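Local coordinates for protein fusolin (Unidentified entomopoxvirus, PDB 4OW5) that probably binds chitin and cleaves it oxidatively as a lytic polysaccharide monooxygenase, enhances viral virulence, and crystallises in vivo into viral spindles, at residues 11-14 / 15-19; 36-39 / 40-44; 157-160 / 161-164. All coordinates share one frame; numbering follows the deposited sequence.

Contact 1: 11-14 / 15-19; sequences QRRC and NVQGG. With EDO (1,2-ethanediol), chain F; EDO (1,2-ethanediol), chain D.
Arg12 and Val16, one turn apart on helix 10-17, meet face-on: the CG1 methyl of Val16 stands over the centre of the guanidinium, 3.1 Å from Arg12 CZ. That is tighter than ordinary van der Waals packing, so the exact spacing is doubtful. The bend at the second torsion (chi2 54°) turns the Arg12 chain toward the C-terminal end of the helix, bringing the guanidinium against the methyl. A 1,2-ethanediol, probably from the crystallisation liquor, grips the guanidinium edge, taking bonds from Arg12 NE to its O2 (3.0 Å) and from Arg12 NH2 to its O1 (3.1 Å). The remaining nitrogen, NH1, forms a salt bridge with Asp66. Gln17 NE2 lies 3.3 Å from Arg13 CG, with the amide plane nearly perpendicular (85°) to the guanidinium; Arg13 NH1 turns to Tyr338 of the second subunit. Beneath these side chains runs regular alpha-helical bonding, straightest where Val16 N donates to Arg12 O (177°). The short helix follows strand 2-6 of the lytic polysaccharide monooxygenase domain, and Cys14 forms a disulfide with Cys34. Gly18, with positive phi, takes the chain out of the helix, and a water bridges Cys14 O (2.7 Å) and Gly18 O (2.8 Å). Further out, buried Gln11 donates through NE2 to Asp66 O and Asn227 OD1, its side chain about 10 Å from that of His1, a metal ligand in this protein, though without metal in this chain.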
# COMPACT_ATOMS: atom_id res chain seq x y z
N GLN A 11 8.44 -6.83 18.69
CA GLN A 11 8.26 -7.67 19.86
C GLN A 11 7.66 -6.89 21.03
O GLN A 11 6.98 -7.48 21.87
CB GLN A 11 9.55 -8.37 20.27
CG GLN A 11 10.55 -7.58 21.12
CD GLN A 11 11.12 -6.36 20.48
OE1 GLN A 11 11.17 -6.22 19.27
NE2 GLN A 11 11.66 -5.50 21.27
N ARG A 12 7.96 -5.60 21.13
CA ARG A 12 7.39 -4.74 22.16
C ARG A 12 5.87 -4.58 21.94
O ARG A 12 5.11 -4.67 22.91
CB ARG A 12 8.07 -3.35 22.15
CG ARG A 12 7.49 -2.37 23.17
CD ARG A 12 7.47 -2.91 24.58
NE ARG A 12 6.84 -1.96 25.50
CZ ARG A 12 6.56 -2.21 26.77
NH1 ARG A 12 6.87 -3.38 27.32
NH2 ARG A 12 5.96 -1.29 27.51
N ARG A 13 5.43 -4.38 20.71
CA ARG A 13 3.99 -4.32 20.42
C ARG A 13 3.30 -5.63 20.83
O ARG A 13 2.22 -5.59 21.44
CB ARG A 13 3.72 -4.03 18.94
CG ARG A 13 2.24 -3.97 18.59
CD ARG A 13 2.01 -3.74 17.12
NE ARG A 13 2.11 -2.33 16.79
CZ ARG A 13 1.10 -1.46 16.70
NH1 ARG A 13 -0.15 -1.86 16.96
NH2 ARG A 13 1.32 -0.20 16.36
N CYS A 14 3.89 -6.77 20.50
CA CYS A 14 3.30 -8.06 20.85
C CYS A 14 3.22 -8.21 22.37
O CYS A 14 2.20 -8.64 22.86
CB CYS A 14 4.07 -9.22 20.22
SG CYS A 14 3.96 -9.26 18.41
N ASN A 15 4.26 -7.84 23.08
CA ASN A 15 4.28 -7.90 24.55
C ASN A 15 3.16 -7.05 25.15
O ASN A 15 2.34 -7.59 25.89
CB ASN A 15 5.63 -7.45 25.11
CG ASN A 15 5.73 -7.58 26.62
OD1 ASN A 15 5.85 -8.66 27.16
ND2 ASN A 15 5.56 -6.52 27.34
N VAL A 16 3.13 -5.75 24.83
CA VAL A 16 2.16 -4.86 25.44
C VAL A 16 0.72 -5.24 25.10
O VAL A 16 -0.10 -5.13 25.97
CB VAL A 16 2.40 -3.36 25.18
CG1 VAL A 16 3.79 -2.94 25.61
CG2 VAL A 16 2.11 -2.94 23.76
N GLN A 17 0.42 -5.73 23.90
CA GLN A 17 -0.96 -6.09 23.56
C GLN A 17 -1.53 -7.25 24.37
O GLN A 17 -2.76 -7.40 24.45
CB GLN A 17 -1.09 -6.39 22.09
CG GLN A 17 -1.11 -5.13 21.27
CD GLN A 17 -1.36 -5.42 19.81
OE1 GLN A 17 -2.03 -6.37 19.44
NE2 GLN A 17 -0.96 -4.53 18.96
N GLY A 18 -0.67 -8.06 24.97
CA GLY A 18 -1.07 -9.10 25.89
C GLY A 18 -1.87 -10.21 25.27
O GLY A 18 -1.80 -10.45 24.07
N GLY A 19 -2.65 -10.88 26.12
CA GLY A 19 -3.46 -12.03 25.75
C GLY A 19 -2.64 -13.30 25.59
O GLY A 19 -3.21 -14.31 25.21
C1 EDO F . 3.69 1.58 25.79
O1 EDO F . 4.66 1.49 26.83
C2 EDO F . 4.13 0.72 24.57
O2 EDO F . 5.55 0.58 24.53
C1 EDO D . 2.03 -7.94 30.33
O1 EDO D . 3.26 -8.62 30.31
C2 EDO D . 1.13 -8.44 29.19
O2 EDO D . 0.67 -7.35 28.42
O HOH W 1 -0.06 -9.82 22.03

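Contact 2: 36-39 / 40-44; sequences AAYQ and NVYNK. With EDO (1,2-ethanediol), chain E.
Asn43 reaches back one helical turn to Gln39, whose carbonyl its side chain borders from CB outward. Its CB lies 3.2 Å from Gln39 O, the same oxygen that accepts the backbone bond from Asn43 N at 2.8 Å. CG swings to the side of the backbone N (chi1 -67°), which keeps the amide close to that carbonyl while directing both polar atoms to a 1,2-ethanediol, probably from the crystallisation liquor. At the tip, Asn43 OD1 accepts from the ethanediol O1 at 2.7 Å. Asn43 ND2 donates almost straight (170°) to the ethanediol O2 at 2.8 Å, and bonds also to Ile245 O of the second subunit, so the amide is held at both ends. The ethanediol carbons rest against the extended Gln39, with C2 3.8 Å from Gln39 CD; the Gln39 NE2 goes to Asp25 O. Next to this, Asn40 OD1 shares a water with Ala36 O, the water lying 2.9 Å from OD1. The Asn40 amide also pairs with the second subunit, ND2 donating to Asp243 O and OD1 accepting from Ile245 N. Tyr38 and Tyr42, again a turn apart, touch through Tyr38 CE1 and Tyr42 CB at 4.2 Å. Helix 32-47 packs with Tyr38, Val41 and Tyr42 on Ala59, Met62, Ile52 and Ala55 of helix 52-64, while Ala36, Asn40 and Asn43 meet the second subunit.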
# COMPACT_ATOMS: atom_id res chain seq x y z
N ALA A 36 0.60 -15.70 15.51
CA ALA A 36 1.38 -16.64 14.68
C ALA A 36 2.80 -16.80 15.20
O ALA A 36 3.31 -17.91 15.18
CB ALA A 36 1.45 -16.14 13.24
N ALA A 37 3.45 -15.71 15.62
CA ALA A 37 4.83 -15.76 16.18
C ALA A 37 4.84 -16.64 17.42
O ALA A 37 5.67 -17.54 17.54
CB ALA A 37 5.30 -14.35 16.52
N TYR A 38 3.86 -16.41 18.32
CA TYR A 38 3.71 -17.19 19.55
C TYR A 38 3.53 -18.69 19.21
O TYR A 38 4.25 -19.55 19.72
CB TYR A 38 2.52 -16.67 20.36
CG TYR A 38 2.32 -17.37 21.68
CD1 TYR A 38 1.78 -18.65 21.75
CD2 TYR A 38 2.68 -16.75 22.88
CE1 TYR A 38 1.58 -19.29 22.97
CE2 TYR A 38 2.50 -17.38 24.10
CZ TYR A 38 1.90 -18.63 24.14
OH TYR A 38 1.73 -19.23 25.35
N GLN A 39 2.57 -18.96 18.37
CA GLN A 39 2.21 -20.33 17.99
C GLN A 39 3.30 -21.05 17.21
O GLN A 39 3.42 -22.27 17.36
CB GLN A 39 0.88 -20.35 17.24
CG GLN A 39 -0.24 -20.03 18.25
CD GLN A 39 -1.64 -19.94 17.70
OE1 GLN A 39 -1.88 -19.99 16.50
NE2 GLN A 39 -2.61 -19.83 18.60
N ASN A 40 4.15 -20.34 16.49
CA ASN A 40 5.25 -21.02 15.82
C ASN A 40 6.21 -21.59 16.85
O ASN A 40 6.64 -22.75 16.74
CB ASN A 40 6.02 -20.08 14.87
CG ASN A 40 5.84 -20.45 13.42
OD1 ASN A 40 4.80 -20.96 13.01
ND2 ASN A 40 6.88 -20.33 12.63
N VAL A 41 6.53 -20.81 17.87
CA VAL A 41 7.46 -21.28 18.92
C VAL A 41 6.78 -22.37 19.74
O VAL A 41 7.40 -23.40 19.99
CB VAL A 41 7.95 -20.12 19.79
CG1 VAL A 41 8.77 -20.66 20.96
CG2 VAL A 41 8.78 -19.15 18.94
N TYR A 42 5.55 -22.16 20.15
CA TYR A 42 4.77 -23.16 20.87
C TYR A 42 4.72 -24.50 20.07
O TYR A 42 5.08 -25.55 20.60
CB TYR A 42 3.35 -22.61 21.10
CG TYR A 42 2.41 -23.52 21.87
CD1 TYR A 42 1.44 -24.27 21.21
CD2 TYR A 42 2.40 -23.53 23.25
CE1 TYR A 42 0.56 -25.08 21.91
CE2 TYR A 42 1.52 -24.35 23.97
CZ TYR A 42 0.61 -25.13 23.29
OH TYR A 42 -0.26 -25.93 23.99
N ASN A 43 4.38 -24.43 18.79
CA ASN A 43 4.31 -25.66 17.97
C ASN A 43 5.70 -26.27 17.72
O ASN A 43 5.78 -27.50 17.67
CB ASN A 43 3.60 -25.40 16.65
CG ASN A 43 2.14 -25.10 16.82
OD1 ASN A 43 1.54 -25.45 17.82
ND2 ASN A 43 1.55 -24.38 15.90
N LYS A 44 6.78 -25.48 17.63
CA LYS A 44 8.15 -25.98 17.45
C LYS A 44 8.58 -26.85 18.64
O LYS A 44 9.13 -27.94 18.45
CB LYS A 44 9.12 -24.83 17.26
CG LYS A 44 10.55 -25.24 16.88
CD LYS A 44 11.37 -23.94 16.71
CE LYS A 44 12.83 -24.15 16.41
NZ LYS A 44 13.48 -22.85 16.09
C1 EDO E . -1.46 -23.88 18.41
O1 EDO E . -1.07 -25.24 18.54
C2 EDO E . -2.15 -23.65 17.07
O2 EDO E . -1.23 -23.78 15.98
O HOH W 2 2.22 -19.93 13.72

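Contact 3: 157-160 / 161-164; sequences SFNV and YTDQ
Asn159 and Asp163 bracket a tight turn in which 157-160 and 161-164 run at about 100° to each other, and Asn159 O accepts from both Thr162 N (3.2 Å) and Asp163 N (2.9 Å). The two donors come differently: Asp163 N lies nearly in line with the carbonyl, whereas Thr162 N approaches from above its plane. Asp163 returns the grip, its OD2 taking the Asn159 N-H at 2.9 Å from above the carboxylate plane. With CG beside the backbone N (chi1 -56°), the carboxylate folds back to reach that N-H. Val160 and Tyr161 occupy the corners with helical backbone angles, so the bonds to Asn159 O make a type I-like beta turn overlapped by an alpha turn; a weak bond from Tyr161 N to Asn159 OD1 (3.0 Å) is consistent with an Asx turn. This irregular loop joins strands 147-154 and 170-176 of the mixed sheet. Asn159 OD1 also lies at the edge of the Tyr161 ring, in its plane. Over one face sits Val160 CG1, a CH-pi contact 4.2 Å from the Tyr161 ring centroid; the ring also stacks with His235 of the second subunit. Phe158, buried, brings CE1 to within 3.9 Å of Asp163 CB, its ring turned 63° from the carboxylate. Asp163 OD2 has a weak further bond from Gln169 NE2, while one water joins Val160 O to Asp163 O and another joins Ser157 O to Asp163 OD2.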
# COMPACT_ATOMS: atom_id res chain seq x y z
N SER A 157 12.89 -3.00 -2.40
CA SER A 157 12.29 -4.26 -2.87
C SER A 157 11.82 -5.20 -1.73
O SER A 157 11.31 -6.28 -2.02
CB SER A 157 13.26 -5.02 -3.76
OG SER A 157 14.32 -5.57 -3.01
N PHE A 158 12.06 -4.83 -0.45
CA PHE A 158 11.66 -5.66 0.68
C PHE A 158 10.14 -5.79 0.73
O PHE A 158 9.41 -4.79 0.66
CB PHE A 158 12.19 -5.07 2.00
CG PHE A 158 11.70 -5.74 3.26
CD1 PHE A 158 12.24 -6.95 3.68
CD2 PHE A 158 10.65 -5.20 3.99
CE1 PHE A 158 11.73 -7.62 4.80
CE2 PHE A 158 10.17 -5.84 5.13
CZ PHE A 158 10.70 -7.05 5.52
N ASN A 159 9.67 -7.00 0.95
CA ASN A 159 8.25 -7.30 1.02
C ASN A 159 8.00 -8.01 2.36
O ASN A 159 8.35 -9.17 2.51
CB ASN A 159 7.86 -8.16 -0.19
CG ASN A 159 6.42 -8.54 -0.27
OD1 ASN A 159 5.71 -8.57 0.73
ND2 ASN A 159 5.99 -8.97 -1.42
N VAL A 160 7.39 -7.29 3.32
CA VAL A 160 7.16 -7.81 4.67
C VAL A 160 6.28 -9.07 4.64
O VAL A 160 6.46 -9.96 5.49
CB VAL A 160 6.55 -6.73 5.60
CG1 VAL A 160 5.09 -6.45 5.27
CG2 VAL A 160 6.72 -7.12 7.07
N TYR A 161 5.37 -9.17 3.67
CA TYR A 161 4.44 -10.29 3.58
C TYR A 161 5.13 -11.61 3.28
O TYR A 161 4.55 -12.65 3.57
CB TYR A 161 3.37 -10.03 2.50
CG TYR A 161 2.50 -8.84 2.79
CD1 TYR A 161 1.43 -8.93 3.66
CD2 TYR A 161 2.76 -7.60 2.20
CE1 TYR A 161 0.66 -7.81 3.98
CE2 TYR A 161 2.04 -6.47 2.54
CZ TYR A 161 0.99 -6.58 3.45
OH TYR A 161 0.18 -5.50 3.72
N THR A 162 6.29 -11.59 2.61
CA THR A 162 6.94 -12.83 2.18
C THR A 162 8.40 -13.00 2.58
O THR A 162 8.91 -14.12 2.46
CB THR A 162 6.85 -12.91 0.65
OG1 THR A 162 7.66 -11.88 0.07
CG2 THR A 162 5.43 -12.79 0.14
N ASP A 163 9.09 -11.95 3.02
CA ASP A 163 10.53 -12.04 3.25
C ASP A 163 10.94 -12.02 4.69
O ASP A 163 10.39 -11.25 5.47
CB ASP A 163 11.22 -10.82 2.64
CG ASP A 163 10.99 -10.56 1.18
OD1 ASP A 163 10.75 -11.54 0.43
OD2 ASP A 163 11.26 -9.42 0.75
N GLN A 164 12.06 -12.69 4.97
CA GLN A 164 12.77 -12.55 6.23
C GLN A 164 13.63 -11.34 6.02
O GLN A 164 14.06 -11.11 4.90
CB GLN A 164 13.63 -13.76 6.60
CG GLN A 164 12.97 -14.79 7.50
CD GLN A 164 11.93 -15.54 6.77
OE1 GLN A 164 12.24 -16.23 5.77
NE2 GLN A 164 10.69 -15.43 7.21
O HOH W 3 12.15 -8.81 -1.55
O HOH W 4 8.63 -10.03 6.91

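Overall arrangement
From the N terminus, strand 2-6 leads into helix 10-17, which holds contact 1, and then into helix 32-47, which holds contact 2. Their centres are about 15 Å apart without touching, and the Cys14-Cys34 disulfide ties the two helices together. The chain then runs through helix 52-64 and on to the sheets before contact 3, in the loop from strand 147-154 to strand 170-176. Between centres, contact 3 is about 20 Å from contact 2 and about 22 Å from contact 1. The three lie in series, none enclosing or crossing another; each closes only helical or tight turns. All three touch the second subunit, so both helices and the strand-connecting loop contribute to the dimer interface.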